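Local coordinates for putative HAD-hydrolase YfnB (Bacillus subtilis, PDB 3ED5), which is a putative hydrolase of the HAD superfamily, probably acting as a 5'-nucleotidase, although its substrate has not been established, at residues Q47-N52 against R73-L77; F149-T154 against Y163-V167. One frame throughout, in Å; residues are numbered along the deposited sequence.

Interactions 1 and 2 follow one another along the chain and sit in different parts of the molecule, centres about 26 Å and nearest atoms about 12 Å apart. Interaction 1 joins two helices whose segments cross at 131°, of the helical cap inserted after the first strand of the HAD core; it is partly buried, and its apolar seam ends in a polar edge where two formic acid molecules, probably from the crystallisation liquor, and a water bind. Interaction 2 belongs to the Rossmann-like core, packing helix 161-169 against the end of edge strand 147-150. It is more buried and largely aromatic, with one hydroxyl-to-carbonyl hydrogen bond in place of a guanidinium-amide pair. They share no secondary-structure element.

Interaction 1: Q47-N52 against R73-L77; sequences QYKTIN and RFSAL. With FMT (formic acid), chain E; FMT (formic acid), chain B.
Ile51 (chi1 m, chi2 t) points from helix 42-60 toward helix 66-80, placing CD1 4.1 Å from Leu77 CD1 and CG2 4.3 Å from Ala76 CB. Both segments are helical, 73-77 kinked where Phe74 N and Ser75 N lack bonds to the preceding turn; axes approach to 9.8 Å with N-to-C directions at 131°, pairing Tyr48 with Leu77 (CA-CA 6.1 Å) and Asn52 with Arg73 (CA-CA 6.0 Å). Tyr48, chi1 t, sets CB 3.8 Å from Leu77 CD2 and CE1 3.4 Å from Phe74 CE1; the rings are near parallel (5°) but slid apart, centroids 5.2 Å. Arg73 (chi1 p, then extended) donates from NH1 to Asn52 OD1 and to O1 of formic acid (chain B), both at 2.9 Å. Asn52 ND2 donates to O1 of formic acid (chain E) at 2.8 Å and to a water at 2.9 Å. This helix-helix packing lies in the HAD cap. The guanidinium, held by the Asn52 amide and salt-bridged to Glu91, ends the apolar seam in a polar edge where formic acid binds.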
# COMPACT_ATOMS: atom_id res chain seq x y z
N GLN A 47 13.44 1.20 15.41
CA GLN A 47 12.33 1.70 16.25
C GLN A 47 11.30 2.48 15.43
O GLN A 47 10.08 2.32 15.67
CB GLN A 47 12.79 2.52 17.45
CG GLN A 47 13.52 1.70 18.55
CD GLN A 47 12.76 0.49 19.10
OE1 GLN A 47 11.63 0.58 19.62
NE2 GLN A 47 13.41 -0.67 19.02
N TYR A 48 11.76 3.30 14.47
CA TYR A 48 10.84 4.01 13.57
C TYR A 48 9.90 3.00 12.91
O TYR A 48 8.66 3.17 12.88
CB TYR A 48 11.56 4.82 12.45
CG TYR A 48 10.52 5.32 11.47
CD1 TYR A 48 9.67 6.37 11.84
CD2 TYR A 48 10.33 4.71 10.23
CE1 TYR A 48 8.67 6.81 11.00
CE2 TYR A 48 9.33 5.16 9.35
CZ TYR A 48 8.50 6.21 9.74
OH TYR A 48 7.51 6.67 8.90
N LYS A 49 10.49 1.93 12.37
CA LYS A 49 9.65 0.95 11.66
C LYS A 49 8.61 0.31 12.59
O LYS A 49 7.45 0.15 12.18
CB LYS A 49 10.49 -0.08 10.92
CG LYS A 49 11.29 0.54 9.75
CD LYS A 49 11.84 -0.55 8.84
CE LYS A 49 12.60 0.01 7.63
NZ LYS A 49 14.08 0.05 7.86
N THR A 50 8.99 0.00 13.83
CA THR A 50 8.07 -0.63 14.76
C THR A 50 6.95 0.35 15.17
O THR A 50 5.76 -0.02 15.21
CB THR A 50 8.80 -1.18 16.02
OG1 THR A 50 9.85 -2.09 15.61
CG2 THR A 50 7.81 -1.92 16.94
N ILE A 51 7.37 1.58 15.50
CA ILE A 51 6.42 2.63 15.87
C ILE A 51 5.45 2.90 14.71
O ILE A 51 4.23 2.92 14.93
CB ILE A 51 7.13 3.92 16.21
CG1 ILE A 51 7.78 3.74 17.59
CG2 ILE A 51 6.16 5.11 16.30
CD1 ILE A 51 8.92 4.80 17.93
N ASN A 52 6.01 3.09 13.52
CA ASN A 52 5.20 3.42 12.35
C ASN A 52 4.21 2.30 12.09
O ASN A 52 3.00 2.56 11.86
CB ASN A 52 6.09 3.69 11.14
CG ASN A 52 5.29 4.16 9.93
OD1 ASN A 52 4.53 5.12 10.02
ND2 ASN A 52 5.47 3.48 8.80
N ARG A 73 4.28 10.16 14.36
CA ARG A 73 5.30 9.10 14.31
C ARG A 73 6.71 9.67 14.53
O ARG A 73 7.51 9.10 15.29
CB ARG A 73 5.23 8.28 13.01
CG ARG A 73 5.38 9.14 11.74
CD ARG A 73 4.91 8.31 10.51
NE ARG A 73 4.84 9.10 9.29
CZ ARG A 73 4.52 8.57 8.11
NH1 ARG A 73 4.32 7.25 8.01
NH2 ARG A 73 4.46 9.34 7.03
N PHE A 74 7.02 10.80 13.90
CA PHE A 74 8.41 11.34 14.04
C PHE A 74 8.66 12.02 15.37
O PHE A 74 9.79 12.01 15.87
CB PHE A 74 8.79 12.28 12.89
CG PHE A 74 8.83 11.57 11.58
CD1 PHE A 74 9.82 10.63 11.32
CD2 PHE A 74 7.83 11.79 10.62
CE1 PHE A 74 9.81 9.91 10.08
CE2 PHE A 74 7.82 11.09 9.42
CZ PHE A 74 8.80 10.16 9.15
N SER A 75 7.63 12.61 15.96
CA SER A 75 7.79 13.14 17.31
C SER A 75 7.87 12.00 18.34
O SER A 75 8.69 12.10 19.27
CB SER A 75 6.73 14.17 17.68
OG SER A 75 5.47 13.75 17.22
N ALA A 76 7.08 10.94 18.16
CA ALA A 76 7.20 9.76 19.07
C ALA A 76 8.61 9.18 19.02
O ALA A 76 9.20 8.86 20.07
CB ALA A 76 6.18 8.68 18.69
N LEU A 77 9.17 9.07 17.82
CA LEU A 77 10.54 8.54 17.68
C LEU A 77 11.56 9.50 18.28
O LEU A 77 12.34 9.12 19.20
CB LEU A 77 10.85 8.30 16.20
CG LEU A 77 12.26 7.79 15.90
CD1 LEU A 77 12.42 6.35 16.40
CD2 LEU A 77 12.53 7.94 14.39
C FMT E . 7.47 0.83 8.38
O1 FMT E . 7.82 2.00 8.37
O2 FMT E . 6.91 0.28 9.33
C FMT B . 3.15 6.84 4.39
O1 FMT B . 4.13 6.89 5.10
O2 FMT B . 2.28 7.69 4.40
O HOH W 1 4.65 4.63 6.22

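Interaction 2: F149-T154 against Y163-V167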
# COMPACT_ATOMS: atom_id res chain seq x y z
N PHE A 149 -9.16 4.38 -5.69
CA PHE A 149 -10.01 4.54 -4.53
C PHE A 149 -9.15 4.74 -3.29
O PHE A 149 -8.47 3.82 -2.84
CB PHE A 149 -10.90 3.33 -4.34
CG PHE A 149 -11.77 3.06 -5.54
CD1 PHE A 149 -12.85 3.92 -5.85
CD2 PHE A 149 -11.51 1.98 -6.35
CE1 PHE A 149 -13.69 3.68 -6.97
CE2 PHE A 149 -12.36 1.72 -7.48
CZ PHE A 149 -13.43 2.58 -7.78
N VAL A 150 -9.23 5.96 -2.75
CA VAL A 150 -8.42 6.34 -1.59
C VAL A 150 -9.28 6.33 -0.32
O VAL A 150 -10.41 6.82 -0.33
CB VAL A 150 -7.74 7.72 -1.85
CG1 VAL A 150 -6.84 7.63 -3.10
CG2 VAL A 150 -8.74 8.85 -2.04
N SER A 151 -8.75 5.75 0.76
CA SER A 151 -9.48 5.63 2.04
C SER A 151 -10.08 6.97 2.49
O SER A 151 -11.18 7.02 3.01
CB SER A 151 -8.57 5.06 3.15
OG SER A 151 -7.39 5.84 3.29
N GLU A 152 -9.35 8.06 2.27
CA GLU A 152 -9.72 9.37 2.84
C GLU A 152 -11.03 9.93 2.27
O GLU A 152 -11.65 10.81 2.87
CB GLU A 152 -8.57 10.37 2.67
CG GLU A 152 -8.21 10.70 1.21
CD GLU A 152 -6.91 11.47 1.10
OE1 GLU A 152 -5.85 10.91 1.40
OE2 GLU A 152 -6.96 12.65 0.74
N ASP A 153 -11.47 9.38 1.15
CA ASP A 153 -12.76 9.76 0.56
C ASP A 153 -13.94 9.00 1.15
O ASP A 153 -15.11 9.34 0.86
CB ASP A 153 -12.75 9.42 -0.93
CG ASP A 153 -11.95 10.40 -1.74
OD1 ASP A 153 -11.37 11.37 -1.19
OD2 ASP A 153 -11.91 10.18 -2.98
N THR A 154 -13.66 7.97 1.93
CA THR A 154 -14.68 6.97 2.28
C THR A 154 -15.20 7.09 3.70
O THR A 154 -16.26 6.56 4.01
CB THR A 154 -14.15 5.50 2.09
OG1 THR A 154 -13.28 5.13 3.18
CG2 THR A 154 -13.42 5.32 0.74
N TYR A 163 -15.13 0.41 3.71
CA TYR A 163 -14.26 0.89 2.64
C TYR A 163 -14.57 0.12 1.32
O TYR A 163 -14.74 0.70 0.24
CB TYR A 163 -12.78 0.77 3.02
CG TYR A 163 -11.88 0.99 1.83
CD1 TYR A 163 -11.49 2.28 1.46
CD2 TYR A 163 -11.46 -0.09 1.02
CE1 TYR A 163 -10.66 2.50 0.32
CE2 TYR A 163 -10.65 0.11 -0.12
CZ TYR A 163 -10.27 1.40 -0.46
OH TYR A 163 -9.46 1.60 -1.56
N PHE A 164 -14.63 -1.20 1.42
CA PHE A 164 -14.91 -1.98 0.21
C PHE A 164 -16.29 -1.72 -0.35
O PHE A 164 -16.45 -1.68 -1.56
CB PHE A 164 -14.63 -3.45 0.45
CG PHE A 164 -13.16 -3.72 0.59
CD1 PHE A 164 -12.36 -3.77 -0.54
CD2 PHE A 164 -12.57 -3.82 1.85
CE1 PHE A 164 -10.97 -3.95 -0.44
CE2 PHE A 164 -11.18 -4.01 1.96
CZ PHE A 164 -10.39 -4.09 0.82
N ASN A 165 -17.27 -1.46 0.51
CA ASN A 165 -18.62 -1.14 -0.01
C ASN A 165 -18.56 0.07 -0.91
O ASN A 165 -19.23 0.14 -1.96
CB ASN A 165 -19.62 -0.80 1.11
CG ASN A 165 -19.98 -1.98 1.98
OD1 ASN A 165 -19.75 -3.15 1.63
ND2 ASN A 165 -20.58 -1.68 3.13
N TYR A 166 -17.78 1.06 -0.48
CA TYR A 166 -17.60 2.29 -1.21
C TYR A 166 -17.01 2.03 -2.61
O TYR A 166 -17.52 2.55 -3.63
CB TYR A 166 -16.68 3.24 -0.39
CG TYR A 166 -16.39 4.56 -1.08
CD1 TYR A 166 -17.04 5.73 -0.68
CD2 TYR A 166 -15.42 4.64 -2.09
CE1 TYR A 166 -16.76 6.95 -1.33
CE2 TYR A 166 -15.15 5.83 -2.74
CZ TYR A 166 -15.81 6.97 -2.35
OH TYR A 166 -15.52 8.15 -3.00
N VAL A 167 -15.98 1.20 -2.65
CA VAL A 167 -15.31 0.81 -3.90
C VAL A 167 -16.30 0.05 -4.80
O VAL A 167 -16.42 0.36 -6.00
CB VAL A 167 -14.14 -0.11 -3.62
CG1 VAL A 167 -13.52 -0.68 -4.93
CG2 VAL A 167 -13.08 0.67 -2.82
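Tyr163 opens the helical segment with chi1 t, which carries its ring across to the end of strand 147-150. Tyr163 OH donates a hydrogen bond to Phe149 O at 2.7 Å, and this carbonyl lies at the ring edge, near its plane. The same ring covers the backbone where the strand gives way to a 3-10 turn: Tyr163 CE1 is 3.8 Å from Ser151 CA, while Tyr163 CD1 is 3.7 Å from Thr154 CG2. The Tyr163 side chain is about 8 Å from that of Asp13, the nucleophile inferred by similarity.

The two segments belong to the Rossmann-like core of the HAD fold. Strand 147-150 is the outermost strand at one end of the parallel sheet, hydrogen-bonded through Phe149 to Ile123 and Thr125 of strand 120-125, and helix 161-169 leads on from it toward strand 179-183, across the sheet beyond strands 120-125 and 9-12.

One turn after Tyr163, Tyr166 points toward the turn. Thr154 CG2 sits over the Tyr166 ring face in a CH-pi contact, 3.7 Å from the centroid and 18° off the normal; Thr154 is itself held by OG1 donating to Ser151 O at 2.8 Å. Tyr166 CE1 comes within 3.6 Å of Asp153 O, and Phe149 CD1 meets the ring edge, 4.3 Å from Tyr166 CE2. Arg170 makes a cation-pi contact with this tyrosine.

Val167 ends the segment beside the strand, Val167 CA 6.5 Å from Phe149 CA. Val167 CG1 lies 3.6 Å from Phe149 CD2 and 4.0 Å from the Phe149 ring centroid, 29° off the normal, a second CH-pi contact over a ring face.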